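Local coordinates for Sodium/calcium exchanger membrane region domain-containing protein (Archaeoglobus fulgidus, PDB 4KPP) that probably exchanges protons for calcium ions across the membrane, as a mainly helical antiporter of the sodium/calcium exchanger family, at residues S15-W20 with G217-M222; H30-Q35 with L231-R236; W116-F121 with P257-A262. All blocks are in the same frame, centred on the assembly; numbering follows the deposited sequence.

Contact 1 of 3, residues S15-W20 with G217-M222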
loop_
_atom_site.group_PDB
_atom_site.type_symbol
_atom_site.label_atom_id
_atom_site.label_comp_id
_atom_site.label_asym_id
_atom_site.label_seq_id
_atom_site.Cartn_x
_atom_site.Cartn_y
_atom_site.Cartn_z
ATOM N N SER A 15 -14.251 7.843 -17.680
ATOM C CA SER A 15 -14.056 7.671 -19.114
ATOM C C SER A 15 -12.652 7.159 -19.438
ATOM O O SER A 15 -12.416 6.625 -20.518
ATOM C CB SER A 15 -14.330 8.986 -19.851
ATOM O OG SER A 15 -14.661 8.755 -21.210
ATOM N N LEU A 16 -11.728 7.316 -18.495
ATOM C CA LEU A 16 -10.353 6.857 -18.678
ATOM C C LEU A 16 -10.227 5.328 -18.685
ATOM O O LEU A 16 -9.216 4.787 -19.134
ATOM C CB LEU A 16 -9.437 7.461 -17.612
ATOM C CG LEU A 16 -9.212 8.975 -17.650
ATOM C CD1 LEU A 16 -8.258 9.395 -16.541
ATOM C CD2 LEU A 16 -8.685 9.423 -19.008
ATOM N N THR A 17 -11.250 4.640 -18.182
ATOM C CA THR A 17 -11.281 3.179 -18.215
ATOM C C THR A 17 -11.702 2.691 -19.592
ATOM O O THR A 17 -11.399 1.566 -19.983
ATOM C CB THR A 17 -12.271 2.586 -17.183
ATOM O OG1 THR A 17 -13.611 2.978 -17.513
ATOM C CG2 THR A 17 -11.940 3.046 -15.774
ATOM N N LEU A 18 -12.415 3.549 -20.317
ATOM C CA LEU A 18 -12.988 3.199 -21.617
ATOM C C LEU A 18 -12.002 2.704 -22.692
ATOM O O LEU A 18 -12.307 1.736 -23.386
ATOM C CB LEU A 18 -13.844 4.352 -22.157
ATOM C CG LEU A 18 -15.366 4.268 -21.971
ATOM C CD1 LEU A 18 -15.764 3.461 -20.736
ATOM C CD2 LEU A 18 -15.978 5.664 -21.933
ATOM N N PRO A 19 -10.834 3.362 -22.843
ATOM C CA PRO A 19 -9.927 2.876 -23.893
ATOM C C PRO A 19 -9.578 1.399 -23.732
ATOM O O PRO A 19 -9.524 0.670 -24.725
ATOM C CB PRO A 19 -8.683 3.749 -23.708
ATOM C CG PRO A 19 -9.212 5.025 -23.148
ATOM C CD PRO A 19 -10.340 4.615 -22.238
ATOM N N TRP A 20 -9.381 0.958 -22.493
ATOM C CA TRP A 20 -9.127 -0.453 -22.242
ATOM C C TRP A 20 -10.397 -1.305 -22.291
ATOM O O TRP A 20 -10.393 -2.392 -22.866
ATOM C CB TRP A 20 -8.391 -0.672 -20.919
ATOM C CG TRP A 20 -8.176 -2.123 -20.641
ATOM C CD1 TRP A 20 -8.670 -2.842 -19.588
ATOM C CD2 TRP A 20 -7.446 -3.052 -21.453
ATOM N NE1 TRP A 20 -8.277 -4.156 -19.686
ATOM C CE2 TRP A 20 -7.527 -4.311 -20.823
ATOM C CE3 TRP A 20 -6.725 -2.940 -22.647
ATOM C CZ2 TRP A 20 -6.915 -5.450 -21.349
ATOM C CZ3 TRP A 20 -6.117 -4.073 -23.166
ATOM C CH2 TRP A 20 -6.215 -5.310 -22.515
ATOM N N GLY A 217 -14.149 -2.128 -9.316
ATOM C CA GLY A 217 -13.645 -3.438 -8.949
ATOM C C GLY A 217 -13.632 -4.383 -10.136
ATOM O O GLY A 217 -12.684 -5.146 -10.319
ATOM N N PHE A 218 -14.688 -4.328 -10.945
ATOM C CA PHE A 218 -14.760 -5.113 -12.173
ATOM C C PHE A 218 -13.646 -4.716 -13.133
ATOM O O PHE A 218 -12.976 -5.574 -13.710
ATOM C CB PHE A 218 -16.123 -4.931 -12.844
ATOM C CG PHE A 218 -16.202 -5.500 -14.234
ATOM C CD1 PHE A 218 -16.359 -6.863 -14.432
ATOM C CD2 PHE A 218 -16.138 -4.668 -15.343
ATOM C CE1 PHE A 218 -16.440 -7.387 -15.711
ATOM C CE2 PHE A 218 -16.217 -5.189 -16.624
ATOM C CZ PHE A 218 -16.368 -6.549 -16.805
ATOM N N THR A 219 -13.452 -3.411 -13.293
ATOM C CA THR A 219 -12.434 -2.884 -14.193
ATOM C C THR A 219 -11.031 -3.350 -13.811
ATOM O O THR A 219 -10.264 -3.797 -14.663
ATOM C CB THR A 219 -12.477 -1.350 -14.233
ATOM O OG1 THR A 219 -13.699 -0.929 -14.847
ATOM C CG2 THR A 219 -11.305 -0.798 -15.026
ATOM N N ILE A 220 -10.705 -3.251 -12.527
ATOM C CA ILE A 220 -9.408 -3.702 -12.032
ATOM C C ILE A 220 -9.159 -5.182 -12.339
ATOM O O ILE A 220 -8.097 -5.547 -12.843
ATOM C CB ILE A 220 -9.265 -3.436 -10.520
ATOM C CG1 ILE A 220 -9.178 -1.930 -10.261
ATOM C CG2 ILE A 220 -8.044 -4.143 -9.956
ATOM C CD1 ILE A 220 -9.022 -1.560 -8.801
ATOM N N LEU A 221 -10.148 -6.025 -12.052
ATOM C CA LEU A 221 -10.015 -7.461 -12.288
ATOM C C LEU A 221 -9.886 -7.799 -13.776
ATOM O O LEU A 221 -9.292 -8.815 -14.138
ATOM C CB LEU A 221 -11.184 -8.227 -11.659
ATOM C CG LEU A 221 -11.347 -8.061 -10.142
ATOM C CD1 LEU A 221 -12.583 -8.791 -9.629
ATOM C CD2 LEU A 221 -10.096 -8.518 -9.401
ATOM N N MET A 222 -10.441 -6.944 -14.631
ATOM C CA MET A 222 -10.357 -7.137 -16.079
ATOM C C MET A 222 -9.138 -6.443 -16.682
ATOM O O MET A 222 -8.980 -6.408 -17.901
ATOM C CB MET A 222 -11.627 -6.629 -16.768
ATOM C CG MET A 222 -12.903 -7.334 -16.334
ATOM S SD MET A 222 -12.948 -9.071 -16.820
ATOM C CE MET A 222 -12.910 -8.906 -18.603
#
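Thr-17 and Trp-20 of one segment meet Thr-219 and Met-222 of the other where helix 18-25 comes up against the C-terminal end of helix 202-221, a lateral helix-helix contact within the transmembrane bundle of this cation exchanger. Between these two short segments, one methyl touch and one hydrogen bond make the join. Thr-17 comes first along the chain. Its CG2 lies anti to the carbonyl carbon and beside the backbone N, and from there it reaches Thr-219 CG2 at 4.0 Å. The two threonine side chains cross at about a right angle, and the same Thr-219 methyl, CG2, is 4.1 Å from Thr-17 CB. The hydroxyls stay out of this meeting: Thr-17 OG1 is hydrogen-bonded to Ser-14 O and Thr-219 OG1 to Phe-215 O, each a carbonyl a turn or so earlier in the same run of chain, so buried threonines present carbon to each other. Thr-17 CA and Thr-219 CA, 7.4 Å apart, are the nearest alpha-carbons across the two segments.

One turn further on, Trp-20 turns its indole toward the helix end. With CG anti to the backbone N (chi1 178°), the ring extends across to the carbonyl of Met-222, the first residue past the end of helix 202-221 to leave helical angles. There the indole satisfies a backbone oxygen at a helix terminus. Beside it, the Met-222 side chain packs on Leu-24 and on a bound oleic acid, while Met-222 CG lies over one face of the Phe-218 ring, 3.5 Å above its plane and offset toward the rim. The bond is nearly straight: Trp-20 NE1 lies 3.0 Å from Met-222 O, which sits practically in the indole plane, while the donor is tilted 34° from the carbonyl plane.

Contact 2 of 3, residues H30-Q35 with L231-R236; sequences HPALTQ and LLETAR
At the N-terminal start of helix 32-60, its first turn lies against helix 224-237, a surface contact within the helical bundle of the exchanger. Pro-31 occupies the N-cap position, and its carbonyl O accepts from Gln-35 N, closing the first turn. The contact is made by residues that follow it: Ala-32 CA and Thr-234 CA come within 5.4 Å, a close approach that the small alanine side chain permits. The methyl of Ala-32, CB, points at the partner helix and has two neighbours, Glu-233 CB at 3.7 Å and Thr-234 OG1 at 3.6 Å.

Thr-234 carries the other half. Its OG1 also comes near the backbone of Leu-33, with Leu-33 N at 3.3 Å, yet the angle is too poor for a hydrogen bond; the hydroxyl is instead bonded to Gly-230 O, one turn back in its own helix. This self-bonding fits the torsion, which places OG1 beside the backbone N. Thr-234 CG2, on the branch anti to that N, meets Leu-33 CD1 at 4.0 Å, the two side chains crossing obliquely at the edge of the contact.

Glu-233 offers its CB to the alanine, whereas its bent chain (chi2 -71°) carries the carboxylate off to Arg-236, whose NH2 is 3.3 Å from Glu-233 OE1 in a salt bridge. The bond is bent and comes to the anti side of the carboxylate, tilted out of its plane; Arg-236 NH1 has a second acidic partner in Glu-242. An alanine and a threonine at the closest approach, with a salt bridge at the margin, make this a close helix-helix packing contact at the N-terminal end of a predicted transmembrane helix.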
loop_
_atom_site.group_PDB
_atom_site.type_symbol
_atom_site.label_atom_id
_atom_site.label_comp_id
_atom_site.label_asym_id
_atom_site.label_seq_id
_atom_site.Cartn_x
_atom_site.Cartn_y
_atom_site.Cartn_z
ATOM N N HIS A 30 -3.665 -5.219 -28.663
ATOM C CA HIS A 30 -2.662 -4.163 -28.762
ATOM C C HIS A 30 -1.254 -4.727 -28.544
ATOM O O HIS A 30 -1.092 -5.777 -27.929
ATOM C CB HIS A 30 -2.937 -3.065 -27.728
ATOM C CG HIS A 30 -4.225 -2.332 -27.941
ATOM N ND1 HIS A 30 -4.357 -1.307 -28.855
ATOM C CD2 HIS A 30 -5.432 -2.458 -27.341
ATOM C CE1 HIS A 30 -5.594 -0.844 -28.817
ATOM N NE2 HIS A 30 -6.266 -1.525 -27.907
ATOM N N PRO A 31 -0.225 -4.025 -29.050
ATOM C CA PRO A 31 1.161 -4.401 -28.741
ATOM C C PRO A 31 1.456 -4.257 -27.247
ATOM O O PRO A 31 0.660 -3.659 -26.522
ATOM C CB PRO A 31 1.985 -3.386 -29.537
ATOM C CG PRO A 31 1.092 -2.954 -30.637
ATOM C CD PRO A 31 -0.292 -2.962 -30.066
ATOM N N ALA A 32 2.596 -4.781 -26.807
ATOM C CA ALA A 32 2.942 -4.844 -25.385
ATOM C C ALA A 32 2.835 -3.517 -24.624
ATOM O O ALA A 32 2.110 -3.424 -23.634
ATOM C CB ALA A 32 4.337 -5.441 -25.212
ATOM N N LEU A 33 3.555 -2.498 -25.085
ATOM C CA LEU A 33 3.588 -1.218 -24.388
ATOM C C LEU A 33 2.214 -0.552 -24.311
ATOM O O LEU A 33 1.802 -0.085 -23.249
ATOM C CB LEU A 33 4.601 -0.267 -25.033
ATOM C CG LEU A 33 4.727 1.095 -24.346
ATOM C CD1 LEU A 33 5.170 0.913 -22.897
ATOM C CD2 LEU A 33 5.675 2.028 -25.094
ATOM N N THR A 34 1.506 -0.509 -25.433
ATOM C CA THR A 34 0.204 0.149 -25.464
ATOM C C THR A 34 -0.838 -0.603 -24.630
ATOM O O THR A 34 -1.707 0.015 -24.012
ATOM C CB THR A 34 -0.289 0.399 -26.908
ATOM O OG1 THR A 34 -1.628 -0.085 -27.056
ATOM C CG2 THR A 34 0.609 -0.298 -27.907
ATOM N N GLN A 35 -0.733 -1.929 -24.592
ATOM C CA GLN A 35 -1.579 -2.724 -23.708
ATOM C C GLN A 35 -1.343 -2.336 -22.252
ATOM O O GLN A 35 -2.284 -2.246 -21.467
ATOM C CB GLN A 35 -1.333 -4.224 -23.893
ATOM C CG GLN A 35 -2.023 -5.076 -22.830
ATOM C CD GLN A 35 -1.932 -6.566 -23.096
ATOM O OE1 GLN A 35 -2.453 -7.067 -24.094
ATOM N NE2 GLN A 35 -1.276 -7.286 -22.196
ATOM N N LEU A 231 3.518 -5.370 -18.921
ATOM C CA LEU A 231 4.765 -4.906 -18.320
ATOM C C LEU A 231 5.897 -5.889 -18.577
ATOM O O LEU A 231 6.968 -5.499 -19.039
ATOM C CB LEU A 231 4.597 -4.713 -16.814
ATOM C CG LEU A 231 4.607 -3.275 -16.297
ATOM C CD1 LEU A 231 4.496 -3.260 -14.782
ATOM C CD2 LEU A 231 5.857 -2.538 -16.757
ATOM N N LEU A 232 5.652 -7.161 -18.274
ATOM C CA LEU A 232 6.652 -8.209 -18.467
ATOM C C LEU A 232 7.085 -8.323 -19.922
ATOM O O LEU A 232 8.264 -8.522 -20.208
ATOM C CB LEU A 232 6.134 -9.562 -17.971
ATOM C CG LEU A 232 6.011 -9.755 -16.458
ATOM C CD1 LEU A 232 5.423 -11.122 -16.135
ATOM C CD2 LEU A 232 7.366 -9.578 -15.789
ATOM N N GLU A 233 6.127 -8.198 -20.834
ATOM C CA GLU A 233 6.419 -8.267 -22.260
ATOM C C GLU A 233 7.259 -7.077 -22.708
ATOM O O GLU A 233 8.262 -7.242 -23.400
ATOM C CB GLU A 233 5.124 -8.330 -23.068
ATOM C CG GLU A 233 4.881 -9.662 -23.756
ATOM C CD GLU A 233 5.827 -9.904 -24.914
ATOM O OE1 GLU A 233 6.999 -10.263 -24.670
ATOM O OE2 GLU A 233 5.391 -9.737 -26.072
ATOM N N THR A 234 6.841 -5.881 -22.303
ATOM C CA THR A 234 7.556 -4.654 -22.634
ATOM C C THR A 234 9.011 -4.708 -22.176
ATOM O O THR A 234 9.918 -4.333 -22.919
ATOM C CB THR A 234 6.859 -3.414 -22.018
ATOM O OG1 THR A 234 5.567 -3.246 -22.613
ATOM C CG2 THR A 234 7.675 -2.159 -22.256
ATOM N N ALA A 235 9.229 -5.191 -20.957
ATOM C CA ALA A 235 10.574 -5.285 -20.397
ATOM C C ALA A 235 11.448 -6.284 -21.155
ATOM O O ALA A 235 12.664 -6.109 -21.249
ATOM C CB ALA A 235 10.513 -5.642 -18.915
ATOM N N ARG A 236 10.821 -7.327 -21.695
ATOM C CA ARG A 236 11.538 -8.366 -22.437
ATOM C C ARG A 236 12.020 -7.921 -23.819
ATOM O O ARG A 236 13.163 -8.187 -24.182
ATOM C CB ARG A 236 10.699 -9.645 -22.557
ATOM C CG ARG A 236 10.602 -10.460 -21.279
ATOM C CD ARG A 236 10.093 -11.874 -21.550
ATOM N NE ARG A 236 8.743 -11.893 -22.106
ATOM C CZ ARG A 236 7.635 -12.015 -21.380
ATOM N NH1 ARG A 236 7.716 -12.126 -20.062
ATOM N NH2 ARG A 236 6.447 -12.025 -21.970
#

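Contact 3 of 3, residues W116-F121 with P257-A262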
loop_
_atom_site.group_PDB
_atom_site.type_symbol
_atom_site.label_atom_id
_atom_site.label_comp_id
_atom_site.label_asym_id
_atom_site.label_seq_id
_atom_site.Cartn_x
_atom_site.Cartn_y
_atom_site.Cartn_z
ATOM N N TRP A 116 6.273 8.243 1.894
ATOM C CA TRP A 116 6.405 8.953 3.167
ATOM C C TRP A 116 7.321 10.166 3.058
ATOM O O TRP A 116 7.041 11.217 3.630
ATOM C CB TRP A 116 6.941 8.032 4.266
ATOM C CG TRP A 116 5.998 6.963 4.713
ATOM C CD1 TRP A 116 4.894 6.506 4.051
ATOM C CD2 TRP A 116 6.078 6.211 5.928
ATOM N NE1 TRP A 116 4.285 5.511 4.779
ATOM C CE2 TRP A 116 4.992 5.314 5.936
ATOM C CE3 TRP A 116 6.962 6.210 7.011
ATOM C CZ2 TRP A 116 4.770 4.425 6.985
ATOM C CZ3 TRP A 116 6.739 5.327 8.047
ATOM C CH2 TRP A 116 5.653 4.447 8.028
ATOM N N SER A 117 8.419 10.015 2.325
ATOM C CA SER A 117 9.396 11.089 2.198
ATOM C C SER A 117 8.864 12.232 1.337
ATOM O O SER A 117 8.970 13.398 1.713
ATOM C CB SER A 117 10.711 10.563 1.623
ATOM O OG SER A 117 10.555 10.190 0.267
ATOM N N LEU A 118 8.296 11.886 0.184
ATOM C CA LEU A 118 7.749 12.870 -0.747
ATOM C C LEU A 118 6.666 13.702 -0.071
ATOM O O LEU A 118 6.732 14.933 -0.062
ATOM C CB LEU A 118 7.175 12.164 -1.979
ATOM C CG LEU A 118 6.920 12.895 -3.303
ATOM C CD1 LEU A 118 5.466 12.722 -3.731
ATOM C CD2 LEU A 118 7.310 14.372 -3.266
ATOM N N VAL A 119 5.677 13.021 0.498
ATOM C CA VAL A 119 4.568 13.689 1.166
ATOM C C VAL A 119 5.061 14.595 2.293
ATOM O O VAL A 119 4.571 15.713 2.460
ATOM C CB VAL A 119 3.536 12.670 1.694
ATOM C CG1 VAL A 119 2.511 13.344 2.588
ATOM C CG2 VAL A 119 2.849 11.975 0.527
ATOM N N ALA A 120 6.048 14.120 3.047
ATOM C CA ALA A 120 6.632 14.918 4.121
ATOM C C ALA A 120 7.319 16.169 3.575
ATOM O O ALA A 120 7.161 17.256 4.127
ATOM C CB ALA A 120 7.607 14.083 4.945
ATOM N N PHE A 121 8.074 16.011 2.489
ATOM C CA PHE A 121 8.772 17.138 1.862
ATOM C C PHE A 121 7.818 18.207 1.339
ATOM O O PHE A 121 8.069 19.402 1.491
ATOM C CB PHE A 121 9.677 16.656 0.726
ATOM C CG PHE A 121 11.009 16.144 1.189
ATOM C CD1 PHE A 121 11.675 16.754 2.241
ATOM C CD2 PHE A 121 11.596 15.048 0.575
ATOM C CE1 PHE A 121 12.903 16.283 2.671
ATOM C CE2 PHE A 121 12.823 14.571 1.001
ATOM C CZ PHE A 121 13.477 15.188 2.049
ATOM N N PRO A 257 -2.208 6.455 -7.226
ATOM C CA PRO A 257 -3.475 7.095 -6.849
ATOM C C PRO A 257 -3.527 7.423 -5.363
ATOM O O PRO A 257 -4.057 8.466 -4.976
ATOM C CB PRO A 257 -4.519 6.026 -7.182
ATOM C CG PRO A 257 -3.892 5.224 -8.268
ATOM C CD PRO A 257 -2.437 5.168 -7.913
ATOM N N GLU A 258 -2.972 6.533 -4.548
ATOM C CA GLU A 258 -2.876 6.744 -3.109
ATOM C C GLU A 258 -2.007 7.957 -2.789
ATOM O O GLU A 258 -2.321 8.739 -1.892
ATOM C CB GLU A 258 -2.291 5.501 -2.443
ATOM C CG GLU A 258 -1.907 5.691 -0.990
ATOM C CD GLU A 258 -0.794 4.756 -0.574
ATOM O OE1 GLU A 258 -0.678 4.456 0.632
ATOM O OE2 GLU A 258 -0.029 4.323 -1.460
ATOM N N LEU A 259 -0.912 8.104 -3.529
ATOM C CA LEU A 259 0.003 9.223 -3.336
ATOM C C LEU A 259 -0.639 10.548 -3.736
ATOM O O LEU A 259 -0.519 11.542 -3.023
ATOM C CB LEU A 259 1.294 9.005 -4.127
ATOM C CG LEU A 259 2.515 8.540 -3.332
ATOM C CD1 LEU A 259 2.898 9.590 -2.301
ATOM C CD2 LEU A 259 2.264 7.194 -2.663
ATOM N N ILE A 260 -1.319 10.553 -4.878
ATOM C CA ILE A 260 -1.994 11.749 -5.373
ATOM C C ILE A 260 -3.039 12.277 -4.385
ATOM O O ILE A 260 -3.136 13.484 -4.158
ATOM C CB ILE A 260 -2.653 11.486 -6.744
ATOM C CG1 ILE A 260 -1.580 11.223 -7.801
ATOM C CG2 ILE A 260 -3.521 12.664 -7.164
ATOM C CD1 ILE A 260 -2.141 10.828 -9.154
ATOM N N VAL A 261 -3.813 11.371 -3.795
ATOM C CA VAL A 261 -4.811 11.761 -2.805
ATOM C C VAL A 261 -4.128 12.315 -1.557
ATOM O O VAL A 261 -4.608 13.272 -0.945
ATOM C CB VAL A 261 -5.750 10.586 -2.442
ATOM C CG1 VAL A 261 -6.613 10.927 -1.231
ATOM C CG2 VAL A 261 -6.621 10.215 -3.640
ATOM N N ALA A 262 -2.995 11.722 -1.194
ATOM C CA ALA A 262 -2.214 12.206 -0.061
ATOM C C ALA A 262 -1.710 13.629 -0.294
ATOM O O ALA A 262 -1.795 14.469 0.599
ATOM C CB ALA A 262 -1.052 11.270 0.230
#
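The axes of segments 116-121 and 257-262, on helices 96-127 and 242-267, run nearly parallel, crossing at -19° and 10.6 Å apart at closest approach. The second is kinked where Pro-257 and Glu-258 lack the backbone bond to the preceding turn. Val-119 CA and Ala-262 CA are the closest alpha-carbons, at 7.0 Å.

At this spacing one valine branch does most of the bridging. Val-119 CG2, set beside its backbone N and anti to the carbonyl carbon, touches two residues one turn apart on the partner: Leu-259 CD1 at 3.7 Å and Ala-262 CB at 4.0 Å. Leu-259 leans across to reach it, its CD1 also meeting Leu-118 CD1 more loosely at 4.3 Å. The short alanine gives the valine room, while the longer leucine spans the gap. No polar bond joins the segments. Two nearby polar side chains bond to other parts of the chain: Glu-258 OE1 is hydrogen-bonded to Ser-281 OG and Trp-116 NE1 has a weak hydrogen bond to Leu-278 O. Val-119 also packs on Met-275 and Leu-278 of helix 271-285, which adds a third helix to the valine's surroundings.

The arrangement is the apolar packing of near-parallel transmembrane helices, joining the two sequence-family regions of the sodium/calcium exchanger fold.

How the contacts relate
Burial does not follow distance from the centre: contact 1 is buried though peripheral, contact 3 is only partly buried though most central, and contact 2 lies at the surface. Contacts 1 and 2 are neighbours, 18 Å between centres: helix 18-25 is followed by helix 32-60, helix 202-221 by helix 224-237, and Trp-20 CH2 packs on Gln-35 CG at 4.2 Å. Contact 3 touches neither, but its helix 242-267 follows helix 224-237 of contact 2. Chemistry changes with place: contact 1 alone has a hydrogen bond across, contact 2 has no polar bond across, its salt bridge staying within segment 231-236, and contact 3 has only apolar touches.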